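Local coordinates for SnoaL-like domain-containing protein (PDB 2RFR), which is of unknown function but has the NTF2-like, cystatin-type fold of the SnoaL-like family, whose members enclose a pocket between a curved sheet and helices, at residues 19-24 with 130-135; 39-44 with 63-68; 74-79 with 105-110; 119-124 with 137-142. One frame throughout, in Å; residues are numbered along the deposited sequence. Where two conformers were deposited one is given.

Contact 1: 19-24 with 130-135; sequences EEIREL and AGWRAV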
loop_
_atom_site.group_PDB
_atom_site.type_symbol
_atom_site.label_atom_id
_atom_site.label_comp_id
_atom_site.label_asym_id
_atom_site.label_seq_id
_atom_site.Cartn_x
_atom_site.Cartn_y
_atom_site.Cartn_z
ATOM N N GLU A 19 -8.454 10.128 3.165
ATOM C CA GLU A 19 -8.222 9.715 1.804
ATOM C C GLU A 19 -7.346 10.745 1.081
ATOM O O GLU A 19 -6.495 10.381 0.241
ATOM C CB GLU A 19 -9.571 9.403 1.130
ATOM C CG GLU A 19 -9.545 9.169 -0.332
ATOM C CD GLU A 19 -8.820 7.970 -0.707
ATOM O OE1 GLU A 19 -8.591 7.105 0.126
ATOM O OE2 GLU A 19 -8.560 7.881 -1.906
ATOM N N GLU A 20 -7.521 12.031 1.367
ATOM C CA GLU A 20 -6.680 13.075 0.780
ATOM C C GLU A 20 -5.253 12.951 1.219
ATOM O O GLU A 20 -4.348 13.101 0.388
ATOM C CB GLU A 20 -7.191 14.457 1.154
ATOM C CG GLU A 20 -7.431 15.426 0.120
ATOM C CD GLU A 20 -7.927 16.778 0.609
ATOM O OE1 GLU A 20 -9.070 16.906 1.096
ATOM O OE2 GLU A 20 -7.105 17.685 0.487
ATOM N N ILE A 21 -5.054 12.689 2.481
ATOM C CA ILE A 21 -3.695 12.545 3.021
ATOM C C ILE A 21 -3.031 11.300 2.387
ATOM O O ILE A 21 -1.873 11.370 1.969
ATOM C CB ILE A 21 -3.753 12.474 4.531
ATOM C CG1 ILE A 21 -4.159 13.821 5.097
ATOM C CG2 ILE A 21 -2.397 11.987 5.113
ATOM C CD1 ILE A 21 -4.703 13.773 6.528
ATOM N N ARG A 22 -3.752 10.189 2.304
ATOM C CA ARG A 22 -3.199 9.000 1.665
ATOM C C ARG A 22 -2.847 9.251 0.213
ATOM O O ARG A 22 -1.839 8.728 -0.307
ATOM C CB ARG A 22 -4.155 7.824 1.854
ATOM C CG ARG A 22 -4.141 7.325 3.309
ATOM C CD ARG A 22 -4.914 6.064 3.435
ATOM N NE ARG A 22 -4.482 5.360 4.659
ATOM C CZ ARG A 22 -5.157 5.402 5.787
ATOM N NH1 ARG A 22 -6.301 6.085 5.850
ATOM N NH2 ARG A 22 -4.746 4.755 6.870
ATOM N N GLU A 23 -3.678 10.020 -0.494
ATOM C CA GLU A 23 -3.422 10.373 -1.886
ATOM C C GLU A 23 -2.173 11.217 -2.016
ATOM O O GLU A 23 -1.361 10.960 -2.927
ATOM C CB GLU A 23 -4.710 11.003 -2.510
ATOM C CG GLU A 23 -4.621 11.441 -3.890
ATOM C CD GLU A 23 -4.529 10.339 -4.933
ATOM O OE1 GLU A 23 -5.073 9.168 -4.844
ATOM O OE2 GLU A 23 -4.069 10.764 -5.984
ATOM N N LEU A 24 -1.906 12.175 -1.120
ATOM C CA LEU A 24 -0.649 12.924 -1.159
ATOM C C LEU A 24 0.534 11.993 -1.083
ATOM O O LEU A 24 1.496 12.124 -1.840
ATOM C CB LEU A 24 -0.534 13.931 0.018
ATOM C CG LEU A 24 -1.390 15.178 0.070
ATOM C CD1 LEU A 24 -1.180 15.898 1.390
ATOM C CD2 LEU A 24 -1.032 16.129 -1.136
ATOM N N ALA A 130 -6.581 25.230 0.112
ATOM C CA ALA A 130 -6.549 24.499 -1.140
ATOM C C ALA A 130 -6.498 22.969 -0.902
ATOM O O ALA A 130 -6.291 22.212 -1.856
ATOM C CB ALA A 130 -5.348 24.887 -1.920
ATOM N N GLY A 131 -6.670 22.535 0.343
ATOM C CA GLY A 131 -6.629 21.109 0.678
ATOM C C GLY A 131 -5.496 20.754 1.608
ATOM O O GLY A 131 -4.682 21.578 2.006
ATOM N N TRP A 132 -5.434 19.495 1.969
ATOM C CA TRP A 132 -4.354 19.018 2.803
ATOM C C TRP A 132 -3.026 19.132 2.057
ATOM O O TRP A 132 -2.939 18.842 0.875
ATOM C CB TRP A 132 -4.621 17.573 3.205
ATOM C CG TRP A 132 -5.675 17.447 4.241
ATOM C CD1 TRP A 132 -7.039 17.236 4.040
ATOM C CD2 TRP A 132 -5.503 17.511 5.652
ATOM N NE1 TRP A 132 -7.674 17.179 5.237
ATOM C CE2 TRP A 132 -6.772 17.323 6.249
ATOM C CE3 TRP A 132 -4.408 17.703 6.486
ATOM C CZ2 TRP A 132 -6.943 17.323 7.618
ATOM C CZ3 TRP A 132 -4.570 17.690 7.852
ATOM C CH2 TRP A 132 -5.836 17.525 8.410
ATOM N N ARG A 133 -1.994 19.528 2.804
ATOM C CA ARG A 133 -0.621 19.590 2.290
ATOM C C ARG A 133 0.342 19.104 3.359
ATOM O O ARG A 133 0.078 19.205 4.557
ATOM C CB ARG A 133 -0.245 21.042 1.920
ATOM C CG ARG A 133 -1.017 21.659 0.791
ATOM C CD ARG A 133 -0.709 21.063 -0.556
ATOM N NE ARG A 133 -1.434 21.711 -1.641
ATOM C CZ ARG A 133 -2.645 21.393 -2.038
ATOM N NH1 ARG A 133 -3.374 20.494 -1.417
ATOM N NH2 ARG A 133 -3.181 22.029 -3.062
ATOM N N ALA A 134 1.468 18.545 2.924
ATOM C CA ALA A 134 2.511 18.157 3.821
ATOM C C ALA A 134 3.197 19.361 4.453
ATOM O O ALA A 134 3.423 20.392 3.798
ATOM C CB ALA A 134 3.567 17.281 3.070
ATOM N N VAL A 135 3.564 19.237 5.714
ATOM C CA VAL A 135 4.329 20.264 6.430
ATOM C C VAL A 135 5.762 19.818 6.584
ATOM O O VAL A 135 6.675 20.493 6.138
ATOM C CB VAL A 135 3.682 20.577 7.774
ATOM C CG1 VAL A 135 4.571 21.556 8.601
ATOM C CG2 VAL A 135 2.274 21.144 7.552
HETATM O O HOH W 1 -4.679 17.344 -0.769
#
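Helix 19-24 crosses the start of strand 131-135 at 48°, its axis 8.4 Å away, and the indole of W132 fills the angle between them. W132 has CG beside its backbone N, anti to the carbonyl carbon, and chi2 of 93° turns the indole plane roughly perpendicular to the CA-CB-CG plane, one face toward I21. I21 CG1 likewise lies beside the backbone N and anti to the carbonyl carbon, which brings CD1 over the centre of the six-membered ring, 3.9 Å from its centroid, a CH-pi contact close to the ring normal; CG1 follows behind it over CG and CD2. E20, its chain extended beyond CG, comes to the same indole in another way. Its carboxylate carbon CD lies at the ring edge, 3.6 Å from W132 CD1, with the two planes 74° apart. From there OE2 takes the backbone N-H of W132 at 2.9 Å, the donor standing above the carboxylate plane. A long N-terminal helix packed on the curved sheet is a hallmark of the NTF2-like fold, and W132, buried, also gives its NE1 to D17 one turn earlier in helix 5-33. A water donates to both E20 OE2 and W132 O, making a second, indirect link. G131, with a positive phi, runs close by the carboxylate, its CA 3.5 Å from E20 OE2. Further along, L24 CG, placed as in I21, sets CD1 along the strand backbone, 3.5 Å from W132 O and 3.8 Å from R133 CA. The side chain of R133 folds back to bond W132 O through NH1 at 2.9 Å, so that one carbonyl receives both guanidinium and water.

Contact 2: 39-44 with 63-68; sequences ALSELW and AIAALI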
loop_
_atom_site.group_PDB
_atom_site.type_symbol
_atom_site.label_atom_id
_atom_site.label_comp_id
_atom_site.label_asym_id
_atom_site.label_seq_id
_atom_site.Cartn_x
_atom_site.Cartn_y
_atom_site.Cartn_z
ATOM N N ALA A 39 5.543 19.628 -9.265
ATOM C CA ALA A 39 4.368 19.042 -8.661
ATOM C C ALA A 39 4.670 18.327 -7.384
ATOM O O ALA A 39 3.899 18.368 -6.435
ATOM C CB ALA A 39 3.637 18.143 -9.661
ATOM N N LEU A 40 5.812 17.651 -7.330
ATOM C CA LEU A 40 6.211 16.988 -6.076
ATOM C C LEU A 40 6.370 17.998 -4.934
ATOM O O LEU A 40 5.872 17.800 -3.835
ATOM C CB LEU A 40 7.467 16.164 -6.303
ATOM C CG LEU A 40 8.039 15.422 -5.120
ATOM C CD1 LEU A 40 8.715 14.136 -5.551
ATOM C CD2 LEU A 40 9.043 16.317 -4.305
ATOM N N SER A 41 7.029 19.117 -5.214
ATOM C CA SER A 41 7.213 20.141 -4.197
ATOM C C SER A 41 5.896 20.721 -3.731
ATOM O O SER A 41 5.774 21.119 -2.542
ATOM C CB SER A 41 8.161 21.232 -4.686
ATOM O OG SER A 41 7.537 22.122 -5.633
ATOM N N GLU A 42 4.901 20.766 -4.617
ATOM C CA GLU A 42 3.575 21.284 -4.298
ATOM C C GLU A 42 2.718 20.346 -3.485
ATOM O O GLU A 42 1.632 20.751 -3.049
ATOM C CB GLU A 42 2.885 21.732 -5.590
ATOM C CG GLU A 42 3.593 22.925 -6.247
ATOM C CD GLU A 42 3.187 23.218 -7.664
ATOM O OE1 GLU A 42 2.412 22.437 -8.269
ATOM O OE2 GLU A 42 3.669 24.268 -8.171
ATOM N N LEU A 43 3.197 19.150 -3.174
ATOM C CA LEU A 43 2.573 18.352 -2.130
ATOM C C LEU A 43 2.723 18.988 -0.745
ATOM O O LEU A 43 1.931 18.654 0.145
ATOM C CB LEU A 43 3.171 16.951 -2.125
ATOM C CG LEU A 43 3.055 16.124 -3.412
ATOM C CD1 LEU A 43 3.864 14.821 -3.230
ATOM C CD2 LEU A 43 1.595 15.808 -3.753
ATOM N N TRP A 44 3.757 19.819 -0.579
ATOM C CA TRP A 44 4.033 20.537 0.644
ATOM C C TRP A 44 3.495 21.938 0.620
ATOM O O TRP A 44 3.318 22.551 -0.423
ATOM C CB TRP A 44 5.556 20.653 0.842
ATOM C CG TRP A 44 6.268 19.460 1.488
ATOM C CD1 TRP A 44 6.661 19.333 2.763
ATOM C CD2 TRP A 44 6.726 18.255 0.785
ATOM N NE1 TRP A 44 7.324 18.160 2.928
ATOM C CE2 TRP A 44 7.396 17.485 1.728
ATOM C CE3 TRP A 44 6.678 17.805 -0.531
ATOM C CZ2 TRP A 44 7.991 16.267 1.409
ATOM C CZ3 TRP A 44 7.261 16.581 -0.843
ATOM C CH2 TRP A 44 7.919 15.840 0.125
ATOM N N ALA A 63 13.632 24.241 -2.662
ATOM C CA ALA A 63 14.651 23.318 -2.212
ATOM C C ALA A 63 14.184 21.859 -2.398
ATOM O O ALA A 63 14.971 20.980 -2.724
ATOM C CB ALA A 63 15.057 23.603 -0.782
ATOM N N ILE A 64 12.909 21.616 -2.143
ATOM C CA ILE A 64 12.359 20.266 -2.298
ATOM C C ILE A 64 12.373 19.923 -3.776
ATOM O O ILE A 64 12.810 18.839 -4.158
ATOM C CB ILE A 64 10.970 20.152 -1.665
ATOM C CG1 ILE A 64 11.023 20.312 -0.126
ATOM C CG2 ILE A 64 10.321 18.784 -2.084
ATOM C CD1 ILE A 64 9.694 20.428 0.582
ATOM N N ALA A 65 11.948 20.823 -4.667
ATOM C CA ALA A 65 12.026 20.587 -6.117
ATOM C C ALA A 65 13.465 20.326 -6.557
ATOM O O ALA A 65 13.705 19.499 -7.414
ATOM C CB ALA A 65 11.404 21.743 -6.895
ATOM N N ALA A 66 14.428 21.054 -5.968
ATOM C CA ALA A 66 15.822 20.934 -6.328
ATOM C C ALA A 66 16.346 19.531 -5.992
ATOM O O ALA A 66 17.269 19.057 -6.671
ATOM C CB ALA A 66 16.655 21.988 -5.627
ATOM N N LEU A 67 15.783 18.783 -5.024
ATOM C CA LEU A 67 16.170 17.412 -4.758
ATOM C C LEU A 67 15.870 16.574 -6.013
ATOM O O LEU A 67 16.667 15.748 -6.408
ATOM C CB LEU A 67 15.417 16.827 -3.563
ATOM C CG LEU A 67 15.610 17.455 -2.217
ATOM C CD1 LEU A 67 14.643 16.851 -1.177
ATOM C CD2 LEU A 67 17.036 17.263 -1.814
ATOM N N ILE A 68 14.709 16.773 -6.647
ATOM C CA ILE A 68 14.291 15.953 -7.814
ATOM C C ILE A 68 15.019 16.365 -9.072
ATOM O O ILE A 68 15.341 15.559 -9.915
ATOM C CB ILE A 68 12.771 16.077 -7.928
ATOM C CG1 ILE A 68 12.048 15.638 -6.634
ATOM C CG2 ILE A 68 12.244 15.268 -9.126
ATOM C CD1 ILE A 68 12.434 14.244 -6.129
#
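S41 and A65 bring the two backbones within 5.2 Å, CA to CA, where the last turn of helix 37-41 runs into a type I turn from S41 to W44 and faces helix 61-69. I64 is the wedge. Its two branches part: CG1, beside the backbone N, carries CD1 over one face of W44, 3.6 Å from the centroid of the five-membered ring, in a CH-pi contact 11° off the normal; CG2, anti to the backbone N, meets L40 CD2 at 3.6 Å and also reaches the six-membered part of the indole. L40 itself has CG anti to its N (chi1 179°), swung toward helix 61-69, and the fork there sends CD2 to I64 and CD1 to I68 CD1 at 3.8 Å. On the flank the small residues allow the close approach, with S41 CB 4.0 Å from A65 CB. S41 OG bonds back to E38 O in its own helix, and the contact with 63-68 is made mainly by carbon atoms. Beyond these side chains, Y28 and A32 of helix 5-33 pack on L40, and Y28 also touches W44, while A134 and R137 of strand 131-141 lie against the indole and A58 of strand 58-59 touches I64.

Contact 3: 74-79 with 105-110; sequences RALMAD and VFRCVS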
loop_
_atom_site.group_PDB
_atom_site.type_symbol
_atom_site.label_atom_id
_atom_site.label_comp_id
_atom_site.label_asym_id
_atom_site.label_seq_id
_atom_site.Cartn_x
_atom_site.Cartn_y
_atom_site.Cartn_z
ATOM N N ARG A 74 18.580 12.499 -10.534
ATOM C CA ARG A 74 18.512 12.285 -11.988
ATOM C C ARG A 74 19.325 11.043 -12.398
ATOM O O ARG A 74 18.934 10.318 -13.306
ATOM C CB ARG A 74 18.904 13.563 -12.757
ATOM C CG ARG A 74 17.891 14.655 -12.493
ATOM C CD ARG A 74 16.641 14.477 -13.296
ATOM N NE ARG A 74 15.583 15.357 -12.759
ATOM C CZ ARG A 74 14.391 15.514 -13.332
ATOM N NH1 ARG A 74 14.068 14.858 -14.422
ATOM N NH2 ARG A 74 13.529 16.312 -12.776
ATOM N N ALA A 75 20.446 10.801 -11.749
ATOM C CA ALA A 75 21.247 9.620 -12.057
ATOM C C ALA A 75 20.513 8.360 -11.636
ATOM O O ALA A 75 20.586 7.355 -12.319
ATOM C CB ALA A 75 22.643 9.732 -11.348
ATOM N N LEU A 76 19.816 8.426 -10.537
ATOM C CA LEU A 76 19.029 7.307 -10.082
ATOM C C LEU A 76 17.883 6.984 -11.065
ATOM O O LEU A 76 17.615 5.816 -11.370
ATOM C CB LEU A 76 18.519 7.610 -8.688
ATOM C CG LEU A 76 17.950 6.470 -7.907
ATOM C CD1 LEU A 76 18.959 5.365 -7.707
ATOM C CD2 LEU A 76 17.446 7.021 -6.575
HETATM N N MSE A 77 17.246 8.025 -11.581
HETATM C CA MSE A 77 16.212 7.870 -12.605
HETATM C C MSE A 77 16.802 7.228 -13.857
HETATM O O MSE A 77 16.149 6.394 -14.474
HETATM C CB MSE A 77 15.588 9.211 -12.969
HETATM C CG MSE A 77 14.717 9.850 -11.899
HETATM SE SE MSE A 77 14.164 11.646 -12.351
HETATM C CE MSE A 77 13.210 11.239 -14.006
ATOM N N ALA A 78 18.012 7.629 -14.255
ATOM C CA ALA A 78 18.657 7.035 -15.444
ATOM C C ALA A 78 19.003 5.569 -15.230
ATOM O O ALA A 78 18.900 4.769 -16.172
ATOM C CB ALA A 78 19.899 7.860 -15.801
ATOM N N ASP A 79 19.403 5.192 -14.028
ATOM C CA ASP A 79 19.602 3.790 -13.711
ATOM C C ASP A 79 18.302 2.982 -13.800
ATOM O O ASP A 79 18.303 1.817 -14.213
ATOM C CB ASP A 79 20.144 3.609 -12.237
ATOM C CG ASP A 79 21.528 4.058 -11.999
ATOM O OD1 ASP A 79 22.359 4.139 -12.933
ATOM O OD2 ASP A 79 21.837 4.250 -10.790
ATOM N N VAL A 105 13.543 2.400 -1.781
ATOM C CA VAL A 105 14.019 2.817 -3.076
ATOM C C VAL A 105 14.586 1.617 -3.776
ATOM O O VAL A 105 15.616 1.081 -3.351
ATOM C CB VAL A 105 15.066 3.963 -3.011
ATOM C CG1 VAL A 105 15.465 4.378 -4.419
ATOM C CG2 VAL A 105 14.545 5.129 -2.200
ATOM N N PHE A 106 13.903 1.140 -4.807
ATOM C CA PHE A 106 14.416 0.098 -5.667
ATOM C C PHE A 106 15.291 0.720 -6.754
ATOM O O PHE A 106 14.951 1.769 -7.283
ATOM C CB PHE A 106 13.293 -0.716 -6.304
ATOM C CG PHE A 106 12.496 -1.522 -5.321
ATOM C CD1 PHE A 106 12.906 -2.804 -4.942
ATOM C CD2 PHE A 106 11.331 -1.007 -4.753
ATOM C CE1 PHE A 106 12.170 -3.484 -4.010
ATOM C CE2 PHE A 106 10.593 -1.708 -3.841
ATOM C CZ PHE A 106 11.009 -2.970 -3.476
ATOM N N ARG A 107 16.407 0.099 -7.074
ATOM C CA ARG A 107 17.312 0.581 -8.071
ATOM C C ARG A 107 17.718 -0.562 -8.968
ATOM O O ARG A 107 18.023 -1.667 -8.492
ATOM C CB ARG A 107 18.556 1.160 -7.397
ATOM C CG ARG A 107 19.612 1.767 -8.336
ATOM C CD ARG A 107 20.849 2.140 -7.530
ATOM N NE ARG A 107 21.885 2.676 -8.396
ATOM C CZ ARG A 107 23.181 2.562 -8.202
ATOM N NH1 ARG A 107 23.660 1.979 -7.127
ATOM N NH2 ARG A 107 24.010 3.041 -9.087
ATOM N N CYS A 108 17.771 -0.295 -10.277
ATOM C CA CYS A 108 18.294 -1.248 -11.242
ATOM C C CYS A 108 19.767 -1.053 -11.369
ATOM O O CYS A 108 20.211 0.074 -11.662
ATOM C CB CYS A 108 17.542 -1.070 -12.560
ATOM S SG CYS A 108 17.989 -2.252 -13.835
ATOM N N VAL A 109 20.553 -2.108 -11.134
ATOM C CA VAL A 109 22.009 -2.100 -11.285
ATOM C C VAL A 109 22.383 -3.288 -12.127
ATOM O O VAL A 109 22.051 -4.415 -11.820
ATOM C CB VAL A 109 22.730 -2.106 -9.937
ATOM C CG1 VAL A 109 24.290 -2.173 -10.138
ATOM C CG2 VAL A 109 22.350 -0.880 -9.057
ATOM N N SER A 110 23.078 -3.026 -13.212
ATOM C CA SER A 110 23.577 -4.106 -14.068
ATOM C C SER A 110 22.452 -5.072 -14.474
ATOM O O SER A 110 22.647 -6.280 -14.510
ATOM C CB SER A 110 24.736 -4.879 -13.449
ATOM O OG SER A 110 25.799 -3.957 -13.177
HETATM O O HOH W 2 20.656 0.557 -14.311
HETATM O O HOH W 3 24.931 4.148 -12.013
#
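A salt bridge joins D79, at the end of helix 71-79, to R107 on strand 96-109. R107 grips it side-on with two nitrogens, NE at 2.9 Å and NH2 at 3.0 Å, both on the single oxygen D79 OD2. That oxygen lies in the guanidinium plane, whereas the nitrogens approach from above the carboxylate plane; the two planes are 38° apart. The arginine chain is extended from CG to NE, and D79 has CG beside its backbone N (chi1 -70°), which brings the two ends together. The other carboxylate oxygen, OD1, accepts a hydrogen bond from a water that in turn accepts a weak one from R107 NH2. A second water donates to D79 O and C108 O, tying the helix end to the strand backbone, and C108 CB packs 3.4 Å from D79 O. Inward from the charges, L76 CD1 lies against the aliphatic part of R107, 3.7 Å from CG, and its other methyl, CD2, meets V105 CG1 at 3.9 Å. C81 and H83 of strand 81-93 also touch L76. This is a helix packed obliquely, at 62°, on the far end of a strand, close to the turn into strand 81-93, a helix-on-sheet contact of the NTF2-like fold with a surface salt bridge at its outer edge.

Contact 4: 119-124 with 137-142; sequences SANRWT and RENALL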
loop_
_atom_site.group_PDB
_atom_site.type_symbol
_atom_site.label_atom_id
_atom_site.label_comp_id
_atom_site.label_asym_id
_atom_site.label_seq_id
_atom_site.Cartn_x
_atom_site.Cartn_y
_atom_site.Cartn_z
ATOM N N SER A 119 13.610 2.521 4.503
ATOM C CA SER A 119 13.495 3.642 5.434
ATOM C C SER A 119 12.183 3.689 6.149
ATOM O O SER A 119 11.142 3.215 5.653
ATOM C CB SER A 119 13.662 4.947 4.681
ATOM O OG SER A 119 14.931 4.992 3.977
ATOM N N ALA A 120 12.221 4.321 7.317
ATOM C CA ALA A 120 11.028 4.809 8.013
ATOM C C ALA A 120 10.733 6.210 7.612
ATOM O O ALA A 120 11.650 6.998 7.325
ATOM C CB ALA A 120 11.326 4.768 9.495
ATOM N N ASN A 121 9.445 6.582 7.647
ATOM C CA ASN A 121 9.045 7.961 7.404
ATOM C C ASN A 121 7.971 8.360 8.388
ATOM O O ASN A 121 7.035 7.616 8.641
ATOM C CB ASN A 121 8.400 8.152 6.018
ATOM C CG ASN A 121 9.272 7.762 4.882
ATOM O OD1 ASN A 121 9.919 8.596 4.291
ATOM N ND2 ASN A 121 9.400 6.457 4.626
ATOM N N ARG A 122 8.074 9.595 8.841
ATOM C CA ARG A 122 7.030 10.279 9.555
ATOM C C ARG A 122 6.708 11.564 8.839
ATOM O O ARG A 122 7.593 12.362 8.542
ATOM C CB ARG A 122 7.482 10.631 10.988
ATOM C CG ARG A 122 6.321 11.227 11.795
ATOM C CD ARG A 122 6.782 11.570 13.162
ATOM N NE ARG A 122 6.917 10.382 13.948
ATOM C CZ ARG A 122 6.362 10.184 15.130
ATOM N NH1 ARG A 122 5.587 11.106 15.690
ATOM N NH2 ARG A 122 6.620 9.054 15.766
ATOM N N TRP A 123 5.427 11.755 8.544
ATOM C CA TRP A 123 4.923 12.919 7.815
ATOM C C TRP A 123 3.959 13.672 8.705
ATOM O O TRP A 123 3.186 13.057 9.429
ATOM C CB TRP A 123 4.141 12.468 6.615
ATOM C CG TRP A 123 4.785 11.722 5.512
ATOM C CD1 TRP A 123 5.188 10.418 5.520
ATOM C CD2 TRP A 123 4.974 12.189 4.172
ATOM N NE1 TRP A 123 5.622 10.074 4.282
ATOM C CE2 TRP A 123 5.467 11.111 3.412
ATOM C CE3 TRP A 123 4.772 13.394 3.541
ATOM C CZ2 TRP A 123 5.753 11.229 2.074
ATOM C CZ3 TRP A 123 5.027 13.503 2.191
ATOM C CH2 TRP A 123 5.478 12.420 1.469
ATOM N N THR A 124 3.974 14.978 8.628
ATOM C CA THR A 124 2.952 15.838 9.197
ATOM C C THR A 124 2.284 16.613 8.102
ATOM O O THR A 124 2.889 16.908 7.068
ATOM C CB THR A 124 3.501 16.734 10.247
ATOM O OG1 THR A 124 4.431 17.614 9.662
ATOM C CG2 THR A 124 4.138 16.008 11.414
ATOM N N ARG A 137 8.341 16.143 6.343
ATOM C CA ARG A 137 8.588 14.705 6.208
ATOM C C ARG A 137 9.971 14.471 6.786
ATOM O O ARG A 137 10.905 15.204 6.473
ATOM C CB ARG A 137 8.587 14.291 4.734
ATOM C CG ARG A 137 8.835 12.786 4.497
ATOM C CD ARG A 137 8.857 12.476 3.039
ATOM N NE ARG A 137 9.230 11.067 2.852
ATOM C CZ ARG A 137 9.335 10.524 1.660
ATOM N NH1 ARG A 137 9.136 11.220 0.566
ATOM N NH2 ARG A 137 9.630 9.261 1.580
ATOM N N GLU A 138 10.092 13.416 7.592
ATOM C CA GLU A 138 11.361 12.981 8.137
ATOM C C GLU A 138 11.531 11.513 7.749
ATOM O O GLU A 138 10.634 10.709 7.890
ATOM C CB GLU A 138 11.338 13.080 9.664
ATOM C CG GLU A 138 11.239 14.512 10.200
ATOM C CD GLU A 138 10.958 14.598 11.646
ATOM O OE1 GLU A 138 10.334 13.713 12.235
ATOM O OE2 GLU A 138 11.276 15.643 12.206
ATOM N N ASN A 139 12.764 11.171 7.405
ATOM C CA ASN A 139 13.084 9.870 6.894
ATOM C C ASN A 139 14.447 9.424 7.454
ATOM O O ASN A 139 15.351 10.241 7.676
ATOM C CB ASN A 139 12.998 10.032 5.357
ATOM C CG ASN A 139 13.650 8.970 4.578
ATOM O OD1 ASN A 139 14.858 8.883 4.536
ATOM N ND2 ASN A 139 12.838 8.185 3.864
ATOM N N ALA A 140 14.589 8.129 7.745
ATOM C CA ALA A 140 15.845 7.574 8.247
ATOM C C ALA A 140 15.905 6.112 7.807
ATOM O O ALA A 140 14.886 5.416 7.702
ATOM C CB ALA A 140 15.936 7.678 9.756
ATOM N N LEU A 141 17.110 5.606 7.594
ATOM C CA LEU A 141 17.294 4.228 7.171
ATOM C C LEU A 141 16.974 3.242 8.285
ATOM O O LEU A 141 17.440 3.423 9.415
ATOM C CB LEU A 141 18.761 4.001 6.758
ATOM C CG LEU A 141 19.224 4.720 5.497
ATOM C CD1 LEU A 141 20.734 4.549 5.362
ATOM C CD2 LEU A 141 18.496 4.167 4.272
ATOM N N LEU A 142 16.327 2.135 7.933
ATOM C CA LEU A 142 16.125 1.020 8.832
ATOM C C LEU A 142 17.334 0.038 8.711
ATOM O O LEU A 142 17.262 -1.079 8.235
ATOM C CB LEU A 142 14.782 0.360 8.515
ATOM C CG LEU A 142 13.596 1.184 9.042
ATOM C CD1 LEU A 142 12.299 0.803 8.305
ATOM C CD2 LEU A 142 13.434 0.988 10.532
#
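Strands 119-124 and 137-141 pair antiparallel as the two arms of a hairpin, and four backbone bonds hold the register. A120 and A140 exchange N-H and C=O, A120 N reaching A140 O at 2.9 Å, and R122 and E138 do the same. Between these hydrogen-bonded pairs, N121 and N139 face each other in a non-hydrogen-bonded pair. Their side chains share the face that also bears W123 and R137. There a single oxygen, N121 OD1, accepts three N-H groups: R137 NH2 at 2.8 Å, R137 NE at 2.9 Å and N139 ND2 at 3.0 Å, the last nearly straight at 173°. All three donors stand above the amide plane of N121, while OD1 lies in the guanidinium plane. R137 is fully extended (chi1 -180°), which lays it alongside W123; its CD sits over the six-membered ring, 3.6 Å from the centroid, and the guanidinium is stacked nearly parallel to the indole, 14° apart. Y28 adds a cation-pi contact to the same arginine. The amide nitrogen of N121 goes to S103 OG on the next strand. On the other face R122 gives NE to L151 O, and E138 OE2 forms a salt bridge with R136 NE. So the buried arginine is held by a neutral amide oxygen and aromatic faces; three donors share that oxygen, and the nearby positive charge probably polarises the N121 amide, making ND2 a better donor to S103 OG.

In the fold
From the N terminus, helix 5-33 supplies residues 19-24, and contact 1 closes its loop only at 130-135, 106 residues on. Contacts 2 and 3 are nested inside that loop, one after the other: 39-44 with 63-68 joins two short helices, and 74-79 with 105-110 lays the next helix on strand 96-109. R74 NE to I68 O ties these two together. Contact 4 crosses contact 1, because 119-124 lies within its loop and 137-142 beyond it. L43 and W44 of contact 2 reach strand 131-141 at contact 1, and W44 also touches W123 and R137 of contact 4. Contact 3 touches neither contact 1 nor contact 4; its centre is about 28 Å from that of contact 1, on the opposite side of the chain's centre.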